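Local coordinates for protein serine hydrolase CCSP0084 (Cycloclasticus sp. P1, PDB 4I3F) that probably hydrolyses esters and the carbon-carbon bond of meta-cleavage products from aromatic degradation, as a serine hydrolase of the alpha/beta hydrolase family, at residues 34-39 and 77-82; 163-168 and 220-225; 181-186 and 277-282. All coordinates share one frame; numbering follows the deposited sequence.

Contact 1 joins two neighbouring strands of the central sheet, whereas contacts 2 and 3 involve the helical part that follows strand 142-148. Contact 1 closes before the others open. Contacts 2 and 3 alternate along the chain, 163-168 and 181-186 coming before 220-225 and 277-282, and their nearest atoms lie about 6 Å apart, with centres about 20 Å apart. Contact 1 is more remote, its nearest atoms about 11 Å from either of the others. Contact 3 bears most directly on the probable active site, because His-279 touches Ser-125 of the likely nucleophile elbow. Trp-165 of contact 2 comes near that elbow without touching it.

Contact 1: residues 34-39 and 77-82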
ATOM      1  N   THR A  34       7.848  14.782   2.175  1.00 12.46           N
ATOM      2  CA  THR A  34       6.879  13.722   2.433  1.00 13.79           C
ATOM      3  C   THR A  34       5.895  14.127   3.525  1.00 16.05           C
ATOM      4  O   THR A  34       6.300  14.566   4.601  1.00 17.40           O
ATOM      5  CB  THR A  34       7.579  12.419   2.846  1.00 15.62           C
ATOM      6  OG1 THR A  34       8.199  11.835   1.695  1.00 14.40           O
ATOM      7  CG2 THR A  34       6.575  11.422   3.418  1.00 15.18           C
ATOM      8  N   PHE A  35       4.599  13.991   3.246  1.00 14.81           N
ATOM      9  CA  PHE A  35       3.600  14.213   4.282  1.00 15.76           C
ATOM     10  C   PHE A  35       3.509  12.941   5.110  1.00 14.99           C
ATOM     11  O   PHE A  35       3.340  11.852   4.563  1.00 12.81           O
ATOM     12  CB  PHE A  35       2.246  14.555   3.669  1.00 16.39           C
ATOM     13  CG  PHE A  35       1.175  14.802   4.694  1.00 17.47           C
ATOM     14  CD1 PHE A  35       1.132  16.003   5.393  1.00 17.03           C
ATOM     15  CD2 PHE A  35       0.229  13.825   4.973  1.00 14.87           C
ATOM     16  CE1 PHE A  35       0.158  16.238   6.344  1.00 22.69           C
ATOM     17  CE2 PHE A  35      -0.749  14.050   5.920  1.00 18.35           C
ATOM     18  CZ  PHE A  35      -0.788  15.258   6.610  1.00 18.58           C
ATOM     19  N   LEU A  36       3.641  13.081   6.424  1.00 15.95           N
ATOM     20  CA  LEU A  36       3.752  11.925   7.298  1.00 15.24           C
ATOM     21  C   LEU A  36       2.704  11.927   8.402  1.00 14.16           C
ATOM     22  O   LEU A  36       2.523  12.922   9.098  1.00 19.02           O
ATOM     23  CB  LEU A  36       5.145  11.897   7.926  1.00 18.14           C
ATOM     24  CG  LEU A  36       5.411  10.758   8.906  1.00 19.21           C
ATOM     25  CD1 LEU A  36       5.442   9.425   8.178  1.00 18.15           C
ATOM     26  CD2 LEU A  36       6.699  11.001   9.674  1.00 17.48           C
ATOM     27  N   ASN A  37       2.000  10.812   8.549  1.00 16.71           N
ATOM     28  CA  ASN A  37       1.178  10.588   9.735  1.00 19.65           C
ATOM     29  C   ASN A  37       1.920   9.685  10.726  1.00 16.36           C
ATOM     30  O   ASN A  37       2.529   8.698  10.321  1.00 15.42           O
ATOM     31  CB  ASN A  37      -0.133   9.916   9.345  1.00 17.94           C
ATOM     32  CG  ASN A  37      -0.931  10.725   8.340  1.00 16.54           C
ATOM     33  OD1 ASN A  37      -1.650  11.644   8.708  1.00 17.84           O
ATOM     34  ND2 ASN A  37      -0.823  10.367   7.065  1.00 12.17           N
ATOM     35  N   GLU A  38       1.866  10.027  12.011  1.00 14.73           N
ATOM     36  CA  GLU A  38       2.503   9.221  13.051  1.00 17.65           C
ATOM     37  C   GLU A  38       1.583   9.000  14.245  1.00 18.61           C
ATOM     38  O   GLU A  38       0.794   9.867  14.606  1.00 20.17           O
ATOM     39  CB  GLU A  38       3.768   9.910  13.566  1.00 21.83           C
ATOM     40  CG  GLU A  38       5.017   9.637  12.773  1.00 22.56           C
ATOM     41  CD  GLU A  38       6.226  10.299  13.399  1.00 25.78           C
ATOM     42  OE1 GLU A  38       6.361  11.531  13.260  1.00 24.06           O
ATOM     43  OE2 GLU A  38       7.024   9.589  14.041  1.00 21.53           O
ATOM     44  N   ALA A  39       1.715   7.848  14.886  1.00 18.40           N
ATOM     45  CA  ALA A  39       1.047   7.629  16.167  1.00 18.84           C
ATOM     46  C   ALA A  39       1.918   6.705  17.005  1.00 19.23           C
ATOM     47  O   ALA A  39       2.793   6.027  16.460  1.00 19.23           O
ATOM     48  CB  ALA A  39      -0.334   7.038  15.959  1.00 22.55           C
ATOM     49  N   LEU A  77       4.301   4.791  11.461  1.00 14.45           N
ATOM     50  CA  LEU A  77       4.593   5.828  10.481  1.00 13.57           C
ATOM     51  C   LEU A  77       3.829   5.491   9.202  1.00  9.81           C
ATOM     52  O   LEU A  77       3.990   4.403   8.650  1.00 11.96           O
ATOM     53  CB  LEU A  77       6.098   5.913  10.205  1.00 13.64           C
ATOM     54  CG  LEU A  77       6.946   6.216  11.443  1.00 16.44           C
ATOM     55  CD1 LEU A  77       7.448   4.937  12.099  1.00 15.69           C
ATOM     56  CD2 LEU A  77       8.107   7.141  11.091  1.00 24.38           C
ATOM     57  N   ALA A  78       2.981   6.412   8.748  1.00 11.35           N
ATOM     58  CA  ALA A  78       2.186   6.189   7.537  1.00  9.34           C
ATOM     59  C   ALA A  78       2.296   7.394   6.618  1.00  9.93           C
ATOM     60  O   ALA A  78       1.551   8.364   6.764  1.00 12.57           O
ATOM     61  CB  ALA A  78       0.725   5.937   7.897  1.00 14.53           C
ATOM     62  N   PRO A  79       3.243   7.352   5.675  1.00 10.58           N
ATOM     63  CA  PRO A  79       3.418   8.512   4.795  1.00 12.47           C
ATOM     64  C   PRO A  79       2.521   8.464   3.562  1.00 10.77           C
ATOM     65  O   PRO A  79       2.128   7.374   3.126  1.00  9.93           O
ATOM     66  CB  PRO A  79       4.872   8.368   4.350  1.00  9.39           C
ATOM     67  CG  PRO A  79       5.076   6.837   4.300  1.00  9.87           C
ATOM     68  CD  PRO A  79       4.315   6.347   5.509  1.00 11.50           C
ATOM     69  N   ASP A  80       2.205   9.632   3.009  1.00 13.26           N
ATOM     70  CA  ASP A  80       1.708   9.688   1.641  1.00 10.99           C
ATOM     71  C   ASP A  80       2.891   9.306   0.762  1.00 13.63           C
ATOM     72  O   ASP A  80       3.981   9.876   0.873  1.00 12.33           O
ATOM     73  CB  ASP A  80       1.206  11.085   1.261  1.00 11.84           C
ATOM     74  CG  ASP A  80      -0.134  11.443   1.902  1.00 16.48           C
ATOM     75  OD1 ASP A  80      -0.729  10.598   2.607  1.00 14.40           O
ATOM     76  OD2 ASP A  80      -0.598  12.586   1.688  1.00 16.27           O
ATOM     77  N   ILE A  81       2.683   8.319  -0.096  1.00 13.89           N
ATOM     78  CA  ILE A  81       3.742   7.827  -0.963  1.00 10.92           C
ATOM     79  C   ILE A  81       3.940   8.852  -2.076  1.00 15.05           C
ATOM     80  O   ILE A  81       2.999   9.549  -2.461  1.00 11.87           O
ATOM     81  CB  ILE A  81       3.380   6.409  -1.462  1.00  8.09           C
ATOM     82  CG1 ILE A  81       3.358   5.446  -0.273  1.00 12.49           C
ATOM     83  CG2 ILE A  81       4.358   5.896  -2.499  1.00 13.20           C
ATOM     84  CD1 ILE A  81       2.806   4.072  -0.614  1.00 11.65           C
ATOM     85  N   ALA A  82       5.175   8.983  -2.556  1.00 11.39           N
ATOM     86  CA  ALA A  82       5.514  10.030  -3.514  1.00 10.32           C
ATOM     87  C   ALA A  82       4.566  10.010  -4.707  1.00 10.56           C
ATOM     88  O   ALA A  82       4.244   8.941  -5.242  1.00 13.47           O
ATOM     89  CB  ALA A  82       6.970   9.903  -3.961  1.00  9.45           C
TER
HETATM   90  O   HOH W   1      -2.585  10.906   4.698  1.00 15.77           O
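Asn-37 and Ala-78 hold each other by three hydrogen bonds. Ala-78 N reaches Asn-37 O at 2.8 Å in a nearly straight bond (171°), while Ala-78 O accepts twice. Asn-37 N comes to it from above the carbonyl plane at 3.1 Å, and Asn-37 ND2, also 3.1 Å from Ala-78 O, takes the end of the C=O. The amide can do this because CG stands beside its own backbone N (chi1 -58°), which turns ND2 across to the neighbouring strand. A water then links ND2 to Asp-80 OD1, a carboxylate held further by Ala-59 N and Leu-86 N. A leucine in place of Asn-37 would probably leave Ala-78 O with one donor fewer and the water without its link to this strand. The pairing runs on through Asp-80 N, 2.9 Å from Phe-35 O. Beside that bond the Phe-35 ring lies alongside the Asp-80 carboxylate, Phe-35 CD2 being 3.6 Å from Asp-80 OD2. On the face that carries Leu-36, Pro-79 and Leu-77 the contacts are mostly apolar: Leu-36 CD1 rests near Pro-79 CB (4.0 Å) and Leu-77 CB. Thr-34 CG2 also meets Pro-79 CB, at 3.6 Å. Proline suits its place opposite Leu-36, a non-hydrogen-bonded pair that asks for no N-H. Glu-38 runs beside Leu-77, its carboxylate bound by Lys-114 and His-75. Strands 32-39 and 75-79 thus pair antiparallel, 75-79 then running parallel to 46-50, the mixed arrangement found at the start of the alpha/beta hydrolase sheet.

Contact 2: residues 163-168 and 220-225; sequences KGWEFY and GGTKKG
The indole of Trp-165 comes edge-on to the first turn of helix 222-229. Trp-165 CZ3 lies 3.6 Å from Gly-225 C and 3.8 Å from Thr-222 O, both near the ring plane. Glycine fits here because a beta carbon on residue 225 would run into CZ3. Trp-165 CE3 lies 4.1 Å from the methyl CG2 of Thr-222. At the far end of the indole NE1 bonds to Ser-53 OG, and Phe-218 stacks on the ring, so the group is fixed in position and rotation. Glu-166 crosses the same threonine at an angle, its chain extended beyond CG to bring OE2 to the helix start. Thr-222 OG1 donates to Glu-166 OE2 at 2.9 Å, on the anti side of the carboxylate and 29° out of its plane; Thr-222 N adds a weak bond to the same oxygen. The negative charge of Glu-166 would probably be favourable at the N-terminal end of helix 222-229. Gly-221, the N-cap residue, has a positive phi (100°) and backbone angles that would press a beta carbon against the preceding carbonyl oxygen. The contact ties helix 159-165 to helix 222-229 within the all-helical insertion between strands 142-148 and 243-248, which probably corresponds to the cap (lid) of other alpha/beta hydrolases.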
ATOM      1  N   LYS A 163      -9.211  -0.334 -14.626  1.00 15.19           N
ATOM      2  CA  LYS A 163     -10.083   0.822 -14.424  1.00 19.79           C
ATOM      3  C   LYS A 163      -9.495   1.776 -13.386  1.00 13.73           C
ATOM      4  O   LYS A 163      -9.726   2.994 -13.447  1.00 18.55           O
ATOM      5  CB  LYS A 163     -11.504   0.386 -14.049  1.00 12.50           C
ATOM      6  CG  LYS A 163     -12.326  -0.061 -15.265  1.00 13.82           C
ATOM      7  CD  LYS A 163     -13.603  -0.819 -14.885  1.00 16.83           C
ATOM      8  CE  LYS A 163     -14.388  -1.193 -16.142  1.00 16.03           C
ATOM      9  NZ  LYS A 163     -15.649  -1.940 -15.841  1.00 18.22           N
ATOM     10  N   GLY A 164      -8.738   1.229 -12.443  1.00 12.15           N
ATOM     11  CA  GLY A 164      -8.067   2.037 -11.434  1.00 15.49           C
ATOM     12  C   GLY A 164      -6.878   2.820 -11.973  1.00 22.29           C
ATOM     13  O   GLY A 164      -6.842   4.053 -11.902  1.00 17.03           O
ATOM     14  N   TRP A 165      -5.900   2.106 -12.522  1.00 14.88           N
ATOM     15  CA  TRP A 165      -4.667   2.743 -12.987  1.00 13.28           C
ATOM     16  C   TRP A 165      -4.879   3.603 -14.231  1.00 16.44           C
ATOM     17  O   TRP A 165      -4.086   4.511 -14.508  1.00 21.38           O
ATOM     18  CB  TRP A 165      -3.577   1.693 -13.232  1.00 13.20           C
ATOM     19  CG  TRP A 165      -2.937   1.167 -11.975  1.00 14.76           C
ATOM     20  CD1 TRP A 165      -3.230   1.517 -10.686  1.00 14.98           C
ATOM     21  CD2 TRP A 165      -1.868   0.205 -11.893  1.00 17.85           C
ATOM     22  NE1 TRP A 165      -2.410   0.826  -9.807  1.00 16.15           N
ATOM     23  CE2 TRP A 165      -1.567   0.019 -10.529  1.00 18.39           C
ATOM     24  CE3 TRP A 165      -1.138  -0.515 -12.848  1.00 19.27           C
ATOM     25  CZ2 TRP A 165      -0.572  -0.863 -10.093  1.00 22.19           C
ATOM     26  CZ3 TRP A 165      -0.145  -1.393 -12.408  1.00 16.58           C
ATOM     27  CH2 TRP A 165       0.125  -1.556 -11.048  1.00 21.29           C
ATOM     28  N   GLU A 166      -5.954   3.339 -14.972  1.00 17.35           N
ATOM     29  CA  GLU A 166      -6.244   4.113 -16.175  1.00 20.10           C
ATOM     30  C   GLU A 166      -7.509   4.954 -16.004  1.00 19.72           C
ATOM     31  O   GLU A 166      -8.124   5.349 -16.980  1.00 19.71           O
ATOM     32  CB  GLU A 166      -6.353   3.181 -17.394  1.00 20.88           C
ATOM     33  CG  GLU A 166      -5.139   2.254 -17.556  1.00 27.77           C
ATOM     34  CD  GLU A 166      -5.195   1.397 -18.812  1.00 33.97           C
ATOM     35  OE1 GLU A 166      -6.008   1.697 -19.711  1.00 28.61           O
ATOM     36  OE2 GLU A 166      -4.422   0.416 -18.894  1.00 32.40           O
ATOM     37  N   PHE A 167      -7.882   5.214 -14.751  1.00 16.19           N
ATOM     38  CA  PHE A 167      -9.023   6.067 -14.411  1.00 18.67           C
ATOM     39  C   PHE A 167      -9.050   7.397 -15.164  1.00 19.32           C
ATOM     40  O   PHE A 167     -10.090   7.812 -15.670  1.00 17.99           O
ATOM     41  CB  PHE A 167      -9.030   6.332 -12.892  1.00 16.46           C
ATOM     42  CG  PHE A 167     -10.020   7.388 -12.453  1.00 21.54           C
ATOM     43  CD1 PHE A 167     -11.360   7.067 -12.248  1.00 17.85           C
ATOM     44  CD2 PHE A 167      -9.606   8.694 -12.218  1.00 19.11           C
ATOM     45  CE1 PHE A 167     -12.270   8.035 -11.842  1.00 19.24           C
ATOM     46  CE2 PHE A 167     -10.505   9.666 -11.813  1.00 24.58           C
ATOM     47  CZ  PHE A 167     -11.838   9.341 -11.620  1.00 21.24           C
ATOM     48  N   TYR A 168      -7.912   8.076 -15.245  1.00 18.20           N
ATOM     49  CA  TYR A 168      -7.916   9.423 -15.814  1.00 22.29           C
ATOM     50  C   TYR A 168      -8.080   9.494 -17.336  1.00 24.94           C
ATOM     51  O   TYR A 168      -8.121  10.586 -17.903  1.00 21.95           O
ATOM     52  CB  TYR A 168      -6.689  10.211 -15.367  1.00 20.33           C
ATOM     53  CG  TYR A 168      -6.686  10.568 -13.895  1.00 22.59           C
ATOM     54  CD1 TYR A 168      -7.508  11.573 -13.396  1.00 21.75           C
ATOM     55  CD2 TYR A 168      -5.843   9.915 -13.009  1.00 19.65           C
ATOM     56  CE1 TYR A 168      -7.497  11.903 -12.049  1.00 22.29           C
ATOM     57  CE2 TYR A 168      -5.824  10.240 -11.669  1.00 23.04           C
ATOM     58  CZ  TYR A 168      -6.646  11.240 -11.195  1.00 22.51           C
ATOM     59  OH  TYR A 168      -6.616  11.562  -9.854  1.00 22.40           O
ATOM     60  N   GLY A 220       2.868   3.795 -18.907  1.00 24.86           N
ATOM     61  CA  GLY A 220       3.162   2.705 -19.819  1.00 27.69           C
ATOM     62  C   GLY A 220       1.983   1.769 -19.984  1.00 27.13           C
ATOM     63  O   GLY A 220       2.021   0.849 -20.803  1.00 34.39           O
ATOM     64  N   GLY A 221       0.934   2.000 -19.201  1.00 25.93           N
ATOM     65  CA  GLY A 221      -0.243   1.148 -19.240  1.00 31.55           C
ATOM     66  C   GLY A 221      -0.248   0.152 -18.099  1.00 24.32           C
ATOM     67  O   GLY A 221       0.749   0.026 -17.388  1.00 25.16           O
ATOM     68  N   THR A 222      -1.358  -0.566 -17.927  1.00 21.00           N
ATOM     69  CA  THR A 222      -1.503  -1.491 -16.799  1.00 15.39           C
ATOM     70  C   THR A 222      -0.525  -2.667 -16.861  1.00 17.29           C
ATOM     71  O   THR A 222       0.090  -3.013 -15.855  1.00 18.26           O
ATOM     72  CB  THR A 222      -2.965  -1.986 -16.638  1.00 17.53           C
ATOM     73  OG1 THR A 222      -3.820  -0.865 -16.372  1.00 21.92           O
ATOM     74  CG2 THR A 222      -3.088  -2.963 -15.479  1.00 18.17           C
ATOM     75  N   LYS A 223      -0.370  -3.275 -18.035  1.00 20.96           N
ATOM     76  CA  LYS A 223       0.535  -4.421 -18.157  1.00 20.36           C
ATOM     77  C   LYS A 223       1.984  -4.052 -17.823  1.00 22.04           C
ATOM     78  O   LYS A 223       2.644  -4.750 -17.052  1.00 21.74           O
ATOM     79  CB  LYS A 223       0.441  -5.059 -19.544  1.00 26.39           C
ATOM     80  CG  LYS A 223       1.487  -6.136 -19.783  1.00 33.19           C
ATOM     81  CD  LYS A 223       1.204  -6.943 -21.040  1.00 36.49           C
ATOM     82  CE  LYS A 223       2.430  -7.749 -21.446  1.00 38.48           C
ATOM     83  NZ  LYS A 223       3.027  -8.492 -20.294  1.00 39.99           N
ATOM     84  N   LYS A 224       2.476  -2.950 -18.383  1.00 22.63           N
ATOM     85  CA  LYS A 224       3.837  -2.523 -18.073  1.00 17.09           C
ATOM     86  C   LYS A 224       4.002  -2.167 -16.593  1.00 16.31           C
ATOM     87  O   LYS A 224       5.075  -2.374 -16.013  1.00 19.24           O
ATOM     88  CB  LYS A 224       4.270  -1.361 -18.963  1.00 27.18           C
ATOM     89  CG  LYS A 224       4.631  -1.785 -20.371  1.00 36.40           C
ATOM     90  CD  LYS A 224       5.725  -0.896 -20.938  1.00 39.42           C
ATOM     91  CE  LYS A 224       6.426  -1.550 -22.126  1.00 51.13           C
ATOM     92  NZ  LYS A 224       5.719  -1.295 -23.412  1.00 52.90           N
ATOM     93  N   GLY A 225       2.939  -1.644 -15.985  1.00 19.57           N
ATOM     94  CA  GLY A 225       2.952  -1.328 -14.563  1.00 15.64           C
ATOM     95  C   GLY A 225       3.046  -2.582 -13.704  1.00 15.26           C
ATOM     96  O   GLY A 225       3.849  -2.651 -12.767  1.00 16.16           O
TER

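Contact 3: residues 181-186 and 277-282; sequences TKFLFD and CGHWVQ
Cys-277 meets Phe-185 through its backbone: Phe-185 CB packs 3.5 Å from Cys-277 C. Gly-278 follows where the two chains run closest, and only a residue without a beta carbon fits, since one would collide with Phe-183 O and Leu-184 CA. Both Gly-278 N and Phe-185 N are bound by Glu-284 OE1, so one carboxylate oxygen joins the two segments. At His-279 the backbone N reaches Lys-182 O through a water. The imidazole lies beside the Phe-183 ring, rim to rim, with centroids 5.9 Å apart and planes at 47°, while its ND1 bonds to Asp-251. Trp-280 makes the broadest aromatic contact. Its N-H points at Phe-183 O, 3.1 Å from Trp-280 N and in the carbonyl plane, and its five-membered ring forms an offset stack with the Phe-183 ring, planes only 3° apart. Phe-183 CB lies over the indole's six-membered ring, 3.5 Å from its centroid, in a CH-pi contact; CG, turned beside the backbone N (chi1 -83°), lays the phenyl ring flat against the indole. The chain makes an inverse gamma turn about Trp-280 as it enters helix 281-284. With Ser-125 touching His-279, the arrangement is consistent with the Ser-His-Asp catalytic triad of alpha/beta hydrolases, its histidine loop packed against segment 181-186.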
ATOM      1  N   THR A 181     -16.552   1.266  -4.763  1.00 16.62           N
ATOM      2  CA  THR A 181     -17.487   0.172  -4.521  1.00 16.71           C
ATOM      3  C   THR A 181     -16.825  -1.193  -4.739  1.00 18.64           C
ATOM      4  O   THR A 181     -17.048  -2.136  -3.966  1.00 19.87           O
ATOM      5  CB  THR A 181     -18.723   0.308  -5.433  1.00 22.60           C
ATOM      6  OG1 THR A 181     -19.396   1.542  -5.142  1.00 23.23           O
ATOM      7  CG2 THR A 181     -19.693  -0.837  -5.211  1.00 29.07           C
ATOM      8  N   LYS A 182     -15.999  -1.297  -5.780  1.00 13.96           N
ATOM      9  CA  LYS A 182     -15.378  -2.580  -6.144  1.00 12.82           C
ATOM     10  C   LYS A 182     -14.215  -2.980  -5.239  1.00 14.31           C
ATOM     11  O   LYS A 182     -13.789  -4.140  -5.236  1.00 13.31           O
ATOM     12  CB  LYS A 182     -14.926  -2.564  -7.608  1.00 12.08           C
ATOM     13  CG  LYS A 182     -16.066  -2.655  -8.609  1.00 15.05           C
ATOM     14  CD  LYS A 182     -16.763  -4.012  -8.501  1.00 21.96           C
ATOM     15  CE  LYS A 182     -17.910  -4.132  -9.487  1.00 34.53           C
ATOM     16  NZ  LYS A 182     -18.557  -5.482  -9.433  1.00 41.98           N
ATOM     17  N   PHE A 183     -13.698  -2.030  -4.470  1.00 13.61           N
ATOM     18  CA  PHE A 183     -12.657  -2.326  -3.497  1.00 16.27           C
ATOM     19  C   PHE A 183     -13.188  -3.132  -2.315  1.00 15.98           C
ATOM     20  O   PHE A 183     -12.412  -3.660  -1.517  1.00 14.13           O
ATOM     21  CB  PHE A 183     -12.015  -1.032  -2.979  1.00 17.07           C
ATOM     22  CG  PHE A 183     -10.947  -0.483  -3.880  1.00 18.21           C
ATOM     23  CD1 PHE A 183      -9.751  -1.169  -4.050  1.00 24.54           C
ATOM     24  CD2 PHE A 183     -11.127   0.721  -4.543  1.00 17.63           C
ATOM     25  CE1 PHE A 183      -8.755  -0.665  -4.877  1.00 22.59           C
ATOM     26  CE2 PHE A 183     -10.137   1.231  -5.375  1.00 20.54           C
ATOM     27  CZ  PHE A 183      -8.949   0.543  -5.533  1.00 20.29           C
ATOM     28  N   LEU A 184     -14.507  -3.214  -2.194  1.00 14.59           N
ATOM     29  CA  LEU A 184     -15.111  -3.965  -1.106  1.00 15.61           C
ATOM     30  C   LEU A 184     -16.011  -5.061  -1.667  1.00 16.54           C
ATOM     31  O   LEU A 184     -16.623  -4.888  -2.724  1.00 17.94           O
ATOM     32  CB  LEU A 184     -15.920  -3.031  -0.206  1.00 19.95           C
ATOM     33  CG  LEU A 184     -15.068  -2.027   0.571  1.00 23.27           C
ATOM     34  CD1 LEU A 184     -15.892  -0.844   1.009  1.00 26.05           C
ATOM     35  CD2 LEU A 184     -14.461  -2.706   1.776  1.00 26.35           C
ATOM     36  N   PHE A 185     -16.081  -6.188  -0.964  1.00 15.66           N
ATOM     37  CA  PHE A 185     -17.020  -7.242  -1.329  1.00 17.43           C
ATOM     38  C   PHE A 185     -18.446  -6.854  -0.931  1.00 20.91           C
ATOM     39  O   PHE A 185     -19.402  -7.143  -1.660  1.00 23.04           O
ATOM     40  CB  PHE A 185     -16.630  -8.573  -0.672  1.00 17.15           C
ATOM     41  CG  PHE A 185     -17.593  -9.688  -0.970  1.00 21.02           C
ATOM     42  CD1 PHE A 185     -17.453 -10.455  -2.117  1.00 21.58           C
ATOM     43  CD2 PHE A 185     -18.648  -9.958  -0.107  1.00 20.36           C
ATOM     44  CE1 PHE A 185     -18.360 -11.483  -2.395  1.00 21.07           C
ATOM     45  CE2 PHE A 185     -19.553 -10.973  -0.379  1.00 22.39           C
ATOM     46  CZ  PHE A 185     -19.400 -11.738  -1.526  1.00 21.91           C
ATOM     47  N   ASP A 186     -18.584  -6.209   0.231  1.00 18.75           N
ATOM     48  CA  ASP A 186     -19.869  -5.672   0.686  1.00 20.62           C
ATOM     49  C   ASP A 186     -19.732  -4.167   0.860  1.00 26.50           C
ATOM     50  O   ASP A 186     -19.293  -3.696   1.905  1.00 26.58           O
ATOM     51  CB  ASP A 186     -20.315  -6.330   2.004  1.00 22.44           C
ATOM     52  CG  ASP A 186     -21.583  -5.701   2.589  1.00 29.24           C
ATOM     53  OD1 ASP A 186     -22.235  -4.898   1.902  1.00 30.70           O
ATOM     54  OD2 ASP A 186     -21.939  -6.026   3.745  1.00 34.22           O
ATOM     55  N   CYS A 277     -14.510 -11.000   0.848  1.00  9.65           N
ATOM     56  CA  CYS A 277     -13.644  -9.877   1.127  1.00  8.73           C
ATOM     57  C   CYS A 277     -13.183  -9.243  -0.160  1.00 13.94           C
ATOM     58  O   CYS A 277     -12.836  -9.943  -1.124  1.00 11.60           O
ATOM     59  CB  CYS A 277     -12.422 -10.351   1.930  1.00  8.85           C
ATOM     60  SG  CYS A 277     -11.517  -9.011   2.699  1.00 11.49           S
ATOM     61  N   GLY A 278     -13.153  -7.915  -0.171  1.00 12.24           N
ATOM     62  CA  GLY A 278     -12.603  -7.190  -1.301  1.00  9.99           C
ATOM     63  C   GLY A 278     -11.163  -6.790  -1.082  1.00  9.95           C
ATOM     64  O   GLY A 278     -10.583  -7.031  -0.015  1.00  9.15           O
ATOM     65  N   HIS A 279     -10.574  -6.177  -2.105  1.00  8.98           N
ATOM     66  CA  HIS A 279      -9.178  -5.748  -2.034  1.00  9.74           C
ATOM     67  C   HIS A 279      -8.783  -5.020  -0.745  1.00 12.14           C
ATOM     68  O   HIS A 279      -7.704  -5.267  -0.197  1.00 16.71           O
ATOM     69  CB  HIS A 279      -8.801  -4.877  -3.232  1.00 10.67           C
ATOM     70  CG  HIS A 279      -7.354  -4.500  -3.235  1.00  8.54           C
ATOM     71  ND1 HIS A 279      -6.349  -5.434  -3.386  1.00 10.00           N
ATOM     72  CD2 HIS A 279      -6.739  -3.312  -3.023  1.00 15.91           C
ATOM     73  CE1 HIS A 279      -5.177  -4.827  -3.309  1.00 16.85           C
ATOM     74  NE2 HIS A 279      -5.386  -3.540  -3.082  1.00 18.24           N
ATOM     75  N   TRP A 280      -9.636  -4.113  -0.276  1.00 14.18           N
ATOM     76  CA  TRP A 280      -9.364  -3.388   0.971  1.00 11.84           C
ATOM     77  C   TRP A 280      -9.689  -4.241   2.191  1.00 13.69           C
ATOM     78  O   TRP A 280     -10.675  -3.971   2.885  1.00 13.29           O
ATOM     79  CB  TRP A 280     -10.195  -2.106   1.037  1.00 13.16           C
ATOM     80  CG  TRP A 280      -9.683  -0.992   0.170  1.00 15.19           C
ATOM     81  CD1 TRP A 280      -8.447  -0.902  -0.411  1.00 23.10           C
ATOM     82  CD2 TRP A 280     -10.396   0.188  -0.215  1.00 19.25           C
ATOM     83  NE1 TRP A 280      -8.354   0.264  -1.133  1.00 24.12           N
ATOM     84  CE2 TRP A 280      -9.537   0.950  -1.031  1.00 20.27           C
ATOM     85  CE3 TRP A 280     -11.679   0.676   0.050  1.00 17.93           C
ATOM     86  CZ2 TRP A 280      -9.919   2.178  -1.581  1.00 24.57           C
ATOM     87  CZ3 TRP A 280     -12.058   1.896  -0.498  1.00 23.94           C
ATOM     88  CH2 TRP A 280     -11.182   2.629  -1.305  1.00 22.36           C
ATOM     89  N   VAL A 281      -8.862  -5.254   2.442  1.00 14.06           N
ATOM     90  CA  VAL A 281      -9.053  -6.179   3.563  1.00 12.20           C
ATOM     91  C   VAL A 281      -9.118  -5.418   4.880  1.00 10.88           C
ATOM     92  O   VAL A 281      -9.901  -5.765   5.767  1.00  9.07           O
ATOM     93  CB  VAL A 281      -7.894  -7.210   3.649  1.00 11.10           C
ATOM     94  CG1 VAL A 281      -8.107  -8.158   4.809  1.00 12.97           C
ATOM     95  CG2 VAL A 281      -7.767  -8.006   2.347  1.00 13.34           C
ATOM     96  N   GLN A 282      -8.308  -4.365   4.991  1.00  9.52           N
ATOM     97  CA  GLN A 282      -8.191  -3.605   6.232  1.00 10.91           C
ATOM     98  C   GLN A 282      -9.417  -2.749   6.543  1.00 11.12           C
ATOM     99  O   GLN A 282      -9.598  -2.315   7.685  1.00 12.25           O
ATOM    100  CB  GLN A 282      -6.915  -2.746   6.216  1.00 11.48           C
ATOM    101  CG  GLN A 282      -7.060  -1.338   5.628  1.00 11.65           C
ATOM    102  CD  GLN A 282      -7.154  -1.287   4.101  1.00 11.97           C
ATOM    103  OE1 GLN A 282      -7.373  -2.296   3.429  1.00 14.61           O
ATOM    104  NE2 GLN A 282      -6.990  -0.086   3.554  1.00 15.74           N
TER
HETATM  105  O   HOH W   2     -12.135  -6.235  -4.493  1.00 11.66           O